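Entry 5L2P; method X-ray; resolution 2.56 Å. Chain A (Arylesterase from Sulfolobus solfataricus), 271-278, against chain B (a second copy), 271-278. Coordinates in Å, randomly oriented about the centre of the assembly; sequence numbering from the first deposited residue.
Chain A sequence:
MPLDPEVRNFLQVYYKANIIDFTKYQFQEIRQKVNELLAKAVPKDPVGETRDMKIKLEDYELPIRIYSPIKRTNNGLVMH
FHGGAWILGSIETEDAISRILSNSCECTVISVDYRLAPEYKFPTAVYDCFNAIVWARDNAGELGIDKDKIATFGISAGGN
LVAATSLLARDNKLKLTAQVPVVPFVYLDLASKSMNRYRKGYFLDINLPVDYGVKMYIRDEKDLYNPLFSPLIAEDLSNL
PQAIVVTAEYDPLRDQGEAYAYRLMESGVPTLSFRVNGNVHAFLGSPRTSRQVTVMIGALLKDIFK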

ATOM      1  N   THR A 271      11.018 -20.262   1.866  1.00 57.60           N
ATOM      2  CA  THR A 271      10.848 -19.279   0.819  1.00 55.20           C
ATOM      3  C   THR A 271      11.494 -17.973   1.226  1.00 52.15           C
ATOM      4  O   THR A 271      11.336 -17.485   2.317  1.00 53.93           O
ATOM      5  CB  THR A 271       9.347 -18.969   0.568  1.00 59.38           C
ATOM      6  OG1 THR A 271       8.641 -20.167   0.262  1.00 65.75           O
ATOM      7  CG2 THR A 271       9.122 -18.088  -0.606  1.00 60.72           C
ATOM      8  N   LEU A 272      12.240 -17.409   0.290  1.00 51.14           N
ATOM      9  CA  LEU A 272      12.683 -16.034   0.326  1.00 48.39           C
ATOM     10  C   LEU A 272      11.911 -15.301  -0.749  1.00 48.14           C
ATOM     11  O   LEU A 272      11.672 -15.783  -1.808  1.00 53.00           O
ATOM     12  CB  LEU A 272      14.178 -15.957   0.103  1.00 47.83           C
ATOM     13  CG  LEU A 272      14.784 -14.577   0.182  1.00 48.19           C
ATOM     14  CD1 LEU A 272      14.846 -14.070   1.612  1.00 46.89           C
ATOM     15  CD2 LEU A 272      16.189 -14.605  -0.447  1.00 49.31           C
ATOM     16  N   SER A 273      11.465 -14.118  -0.438  1.00 49.51           N
ATOM     17  CA  SER A 273      10.677 -13.294  -1.308  1.00 47.28           C
ATOM     18  C   SER A 273      11.132 -11.876  -1.084  1.00 45.90           C
ATOM     19  O   SER A 273      11.102 -11.349   0.024  1.00 47.15           O
ATOM     20  CB  SER A 273       9.198 -13.419  -0.956  1.00 50.15           C
ATOM     21  OG  SER A 273       8.425 -12.493  -1.699  1.00 52.79           O
ATOM     22  N   PHE A 274      11.594 -11.233  -2.129  1.00 46.11           N
ATOM     23  CA  PHE A 274      11.960  -9.830  -1.978  1.00 46.15           C
ATOM     24  C   PHE A 274      11.475  -9.051  -3.154  1.00 44.08           C
ATOM     25  O   PHE A 274      11.252  -9.613  -4.199  1.00 46.42           O
ATOM     26  CB  PHE A 274      13.464  -9.613  -1.723  1.00 46.55           C
ATOM     27  CG  PHE A 274      14.347 -10.171  -2.773  1.00 47.68           C
ATOM     28  CD1 PHE A 274      14.779 -11.477  -2.707  1.00 48.10           C
ATOM     29  CD2 PHE A 274      14.793  -9.361  -3.813  1.00 49.35           C
ATOM     30  CE1 PHE A 274      15.593 -11.994  -3.687  1.00 49.03           C
ATOM     31  CE2 PHE A 274      15.609  -9.853  -4.797  1.00 50.40           C
ATOM     32  CZ  PHE A 274      16.004 -11.173  -4.748  1.00 51.39           C
ATOM     33  N   ARG A 275      11.249  -7.763  -2.934  1.00 43.96           N
ATOM     34  CA  ARG A 275      10.746  -6.845  -3.932  1.00 42.48           C
ATOM     35  C   ARG A 275      11.851  -5.833  -4.267  1.00 43.79           C
ATOM     36  O   ARG A 275      12.402  -5.201  -3.363  1.00 40.57           O
ATOM     37  CB  ARG A 275       9.561  -6.100  -3.397  1.00 42.10           C
ATOM     38  CG  ARG A 275       9.004  -5.022  -4.340  1.00 41.80           C
ATOM     39  CD  ARG A 275       8.142  -4.022  -3.537  1.00 41.58           C
ATOM     40  NE  ARG A 275       6.882  -4.602  -3.062  1.00 39.58           N
ATOM     41  CZ  ARG A 275       5.835  -3.876  -2.700  1.00 37.72           C
ATOM     42  NH1 ARG A 275       5.912  -2.573  -2.627  1.00 37.23           N
ATOM     43  NH2 ARG A 275       4.692  -4.458  -2.460  1.00 38.06           N
ATOM     44  N   VAL A 276      12.185  -5.713  -5.562  1.00 45.29           N
ATOM     45  CA  VAL A 276      13.175  -4.726  -6.009  1.00 47.37           C
ATOM     46  C   VAL A 276      12.471  -3.379  -6.243  1.00 47.31           C
ATOM     47  O   VAL A 276      11.590  -3.264  -7.116  1.00 46.53           O
ATOM     48  CB  VAL A 276      13.872  -5.175  -7.296  1.00 50.37           C
ATOM     49  CG1 VAL A 276      14.881  -4.134  -7.764  1.00 52.31           C
ATOM     50  CG2 VAL A 276      14.553  -6.535  -7.094  1.00 51.97           C
ATOM     51  N   ASN A 277      12.844  -2.370  -5.464  1.00 44.97           N
ATOM     52  CA  ASN A 277      12.199  -1.084  -5.587  1.00 46.17           C
ATOM     53  C   ASN A 277      12.734  -0.228  -6.766  1.00 46.10           C
ATOM     54  O   ASN A 277      13.842  -0.402  -7.225  1.00 46.14           O
ATOM     55  CB  ASN A 277      12.294  -0.319  -4.266  1.00 48.59           C
ATOM     56  CG  ASN A 277      11.568  -1.037  -3.075  1.00 50.31           C
ATOM     57  OD1 ASN A 277      10.501  -1.635  -3.217  1.00 48.21           O
ATOM     58  ND2 ASN A 277      12.176  -0.968  -1.901  1.00 47.56           N
ATOM     59  N   GLY A 278      11.906   0.706  -7.234  1.00 47.07           N
ATOM     60  CA  GLY A 278      12.270   1.670  -8.251  1.00 46.21           C
ATOM     61  C   GLY A 278      12.486   1.078  -9.628  1.00 46.61           C
ATOM     62  O   GLY A 278      13.087   1.709 -10.501  1.00 48.32           O
TER
ATOM     63  N   THR B 271      21.868   3.061  -6.842  1.00 49.90           N
ATOM     64  CA  THR B 271      21.381   2.328  -5.691  1.00 49.00           C
ATOM     65  C   THR B 271      20.535   1.135  -6.074  1.00 45.97           C
ATOM     66  O   THR B 271      19.768   1.158  -7.024  1.00 43.87           O
ATOM     67  CB  THR B 271      20.561   3.224  -4.700  1.00 50.06           C
ATOM     68  OG1 THR B 271      19.342   3.631  -5.308  1.00 53.52           O
ATOM     69  CG2 THR B 271      21.305   4.494  -4.263  1.00 49.41           C
ATOM     70  N   LEU B 272      20.720   0.077  -5.313  1.00 44.65           N
ATOM     71  CA  LEU B 272      19.809  -1.054  -5.295  1.00 43.97           C
ATOM     72  C   LEU B 272      19.035  -1.006  -3.952  1.00 43.47           C
ATOM     73  O   LEU B 272      19.575  -0.743  -2.888  1.00 42.12           O
ATOM     74  CB  LEU B 272      20.574  -2.353  -5.404  1.00 44.56           C
ATOM     75  CG  LEU B 272      19.677  -3.580  -5.480  1.00 47.31           C
ATOM     76  CD1 LEU B 272      18.952  -3.674  -6.819  1.00 49.39           C
ATOM     77  CD2 LEU B 272      20.492  -4.853  -5.240  1.00 47.60           C
ATOM     78  N   SER B 273      17.738  -1.207  -4.040  1.00 42.94           N
ATOM     79  CA  SER B 273      16.864  -1.124  -2.905  1.00 41.83           C
ATOM     80  C   SER B 273      15.890  -2.270  -3.018  1.00 41.64           C
ATOM     81  O   SER B 273      15.158  -2.378  -3.986  1.00 39.13           O
ATOM     82  CB  SER B 273      16.143   0.197  -2.937  1.00 42.23           C
ATOM     83  OG  SER B 273      15.174   0.265  -1.956  1.00 44.87           O
ATOM     84  N   PHE B 274      15.916  -3.159  -2.034  1.00 43.67           N
ATOM     85  CA  PHE B 274      14.929  -4.220  -2.010  1.00 44.82           C
ATOM     86  C   PHE B 274      14.285  -4.430  -0.633  1.00 45.29           C
ATOM     87  O   PHE B 274      14.849  -4.129   0.395  1.00 40.91           O
ATOM     88  CB  PHE B 274      15.491  -5.512  -2.557  1.00 45.88           C
ATOM     89  CG  PHE B 274      16.638  -6.057  -1.784  1.00 49.48           C
ATOM     90  CD1 PHE B 274      17.931  -5.603  -2.018  1.00 50.78           C
ATOM     91  CD2 PHE B 274      16.434  -7.083  -0.850  1.00 51.38           C
ATOM     92  CE1 PHE B 274      19.017  -6.155  -1.342  1.00 51.53           C
ATOM     93  CE2 PHE B 274      17.508  -7.621  -0.150  1.00 53.08           C
ATOM     94  CZ  PHE B 274      18.814  -7.152  -0.397  1.00 52.46           C
ATOM     95  N   ARG B 275      13.063  -4.953  -0.658  1.00 45.34           N
ATOM     96  CA  ARG B 275      12.262  -5.180   0.500  1.00 43.50           C
ATOM     97  C   ARG B 275      12.063  -6.675   0.701  1.00 44.73           C
ATOM     98  O   ARG B 275      11.568  -7.389  -0.187  1.00 42.93           O
ATOM     99  CB  ARG B 275      10.915  -4.544   0.238  1.00 44.41           C
ATOM    100  CG  ARG B 275       9.833  -4.750   1.291  1.00 43.31           C
ATOM    101  CD  ARG B 275       8.808  -3.674   0.969  1.00 42.33           C
ATOM    102  NE  ARG B 275       7.474  -4.140   0.778  1.00 41.23           N
ATOM    103  CZ  ARG B 275       6.456  -3.299   0.608  1.00 40.14           C
ATOM    104  NH1 ARG B 275       6.668  -1.972   0.628  1.00 36.94           N
ATOM    105  NH2 ARG B 275       5.220  -3.805   0.432  1.00 40.75           N
ATOM    106  N   VAL B 276      12.446  -7.167   1.871  1.00 46.11           N
ATOM    107  CA  VAL B 276      12.281  -8.594   2.174  1.00 47.95           C
ATOM    108  C   VAL B 276      10.868  -8.818   2.712  1.00 47.60           C
ATOM    109  O   VAL B 276      10.504  -8.300   3.765  1.00 47.13           O
ATOM    110  CB  VAL B 276      13.306  -9.033   3.209  1.00 50.52           C
ATOM    111  CG1 VAL B 276      13.084 -10.479   3.614  1.00 52.80           C
ATOM    112  CG2 VAL B 276      14.720  -8.807   2.655  1.00 50.71           C
ATOM    113  N   ASN B 277      10.061  -9.560   1.971  1.00 48.62           N
ATOM    114  CA  ASN B 277       8.680  -9.786   2.336  1.00 49.87           C
ATOM    115  C   ASN B 277       8.466 -10.860   3.440  1.00 50.60           C
ATOM    116  O   ASN B 277       9.306 -11.736   3.660  1.00 50.75           O
ATOM    117  CB  ASN B 277       7.910 -10.139   1.084  1.00 51.62           C
ATOM    118  CG  ASN B 277       7.875  -8.978   0.093  1.00 55.32           C
ATOM    119  OD1 ASN B 277       7.653  -7.821   0.497  1.00 60.37           O
ATOM    120  ND2 ASN B 277       8.067  -9.269  -1.208  1.00 53.15           N
ATOM    121  N   GLY B 278       7.333 -10.757   4.128  1.00 48.58           N
ATOM    122  CA  GLY B 278       6.970 -11.689   5.200  1.00 49.33           C
ATOM    123  C   GLY B 278       7.852 -11.681   6.427  1.00 47.94           C
ATOM    124  O   GLY B 278       7.869 -12.639   7.194  1.00 47.04           O
TER

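The two copies join edge to edge as antiparallel strands, in register about the pair Arg275(A) and Arg275(B), and bury 593 Å² between them, both sides summed, the arginines being covered most. There the backbones exchange two hydrogen bonds, Arg275(A) N to Arg275(B) O and Arg275(B) N to Arg275(A) O, both 2.8 Å. Farther out, Asn277(B) N donates to Ser273(A) O (2.8 Å) and Asn277(A) N to Ser273(B) O (2.7 Å).

Side chains extend this ladder. Each Asn277 points its CB toward the partner strand, and chi1 in m carries the amide to the serine: Asn277(B) ND2 donates to Ser273(A) OG at 3.3 Å, Asn277(A) ND2 to Ser273(B) OG at 3.2 Å. Serine, short and with chi1 t, offers an acceptor close to the backbone.

Phe274 (p) and Val276 (t) share one face, apolar side chains suited to burial. The rings meet obliquely, centroids 5.5 Å apart. Leu272 (t,p) starts sideways, but its end comes nearer: Val276(A) CG1 to Leu272(B) CD1 is a loose 4.2 Å.

The arginines occupy the other face. Both begin t,t, but chi3 is m in Arg275(A) and off-well, 126°, in Arg275(B). Flat, delocalised guanidiniums can stack despite like charge, centres 3.4 Å apart; they do not hydrogen-bond to each other, but each does so elsewhere in the structure.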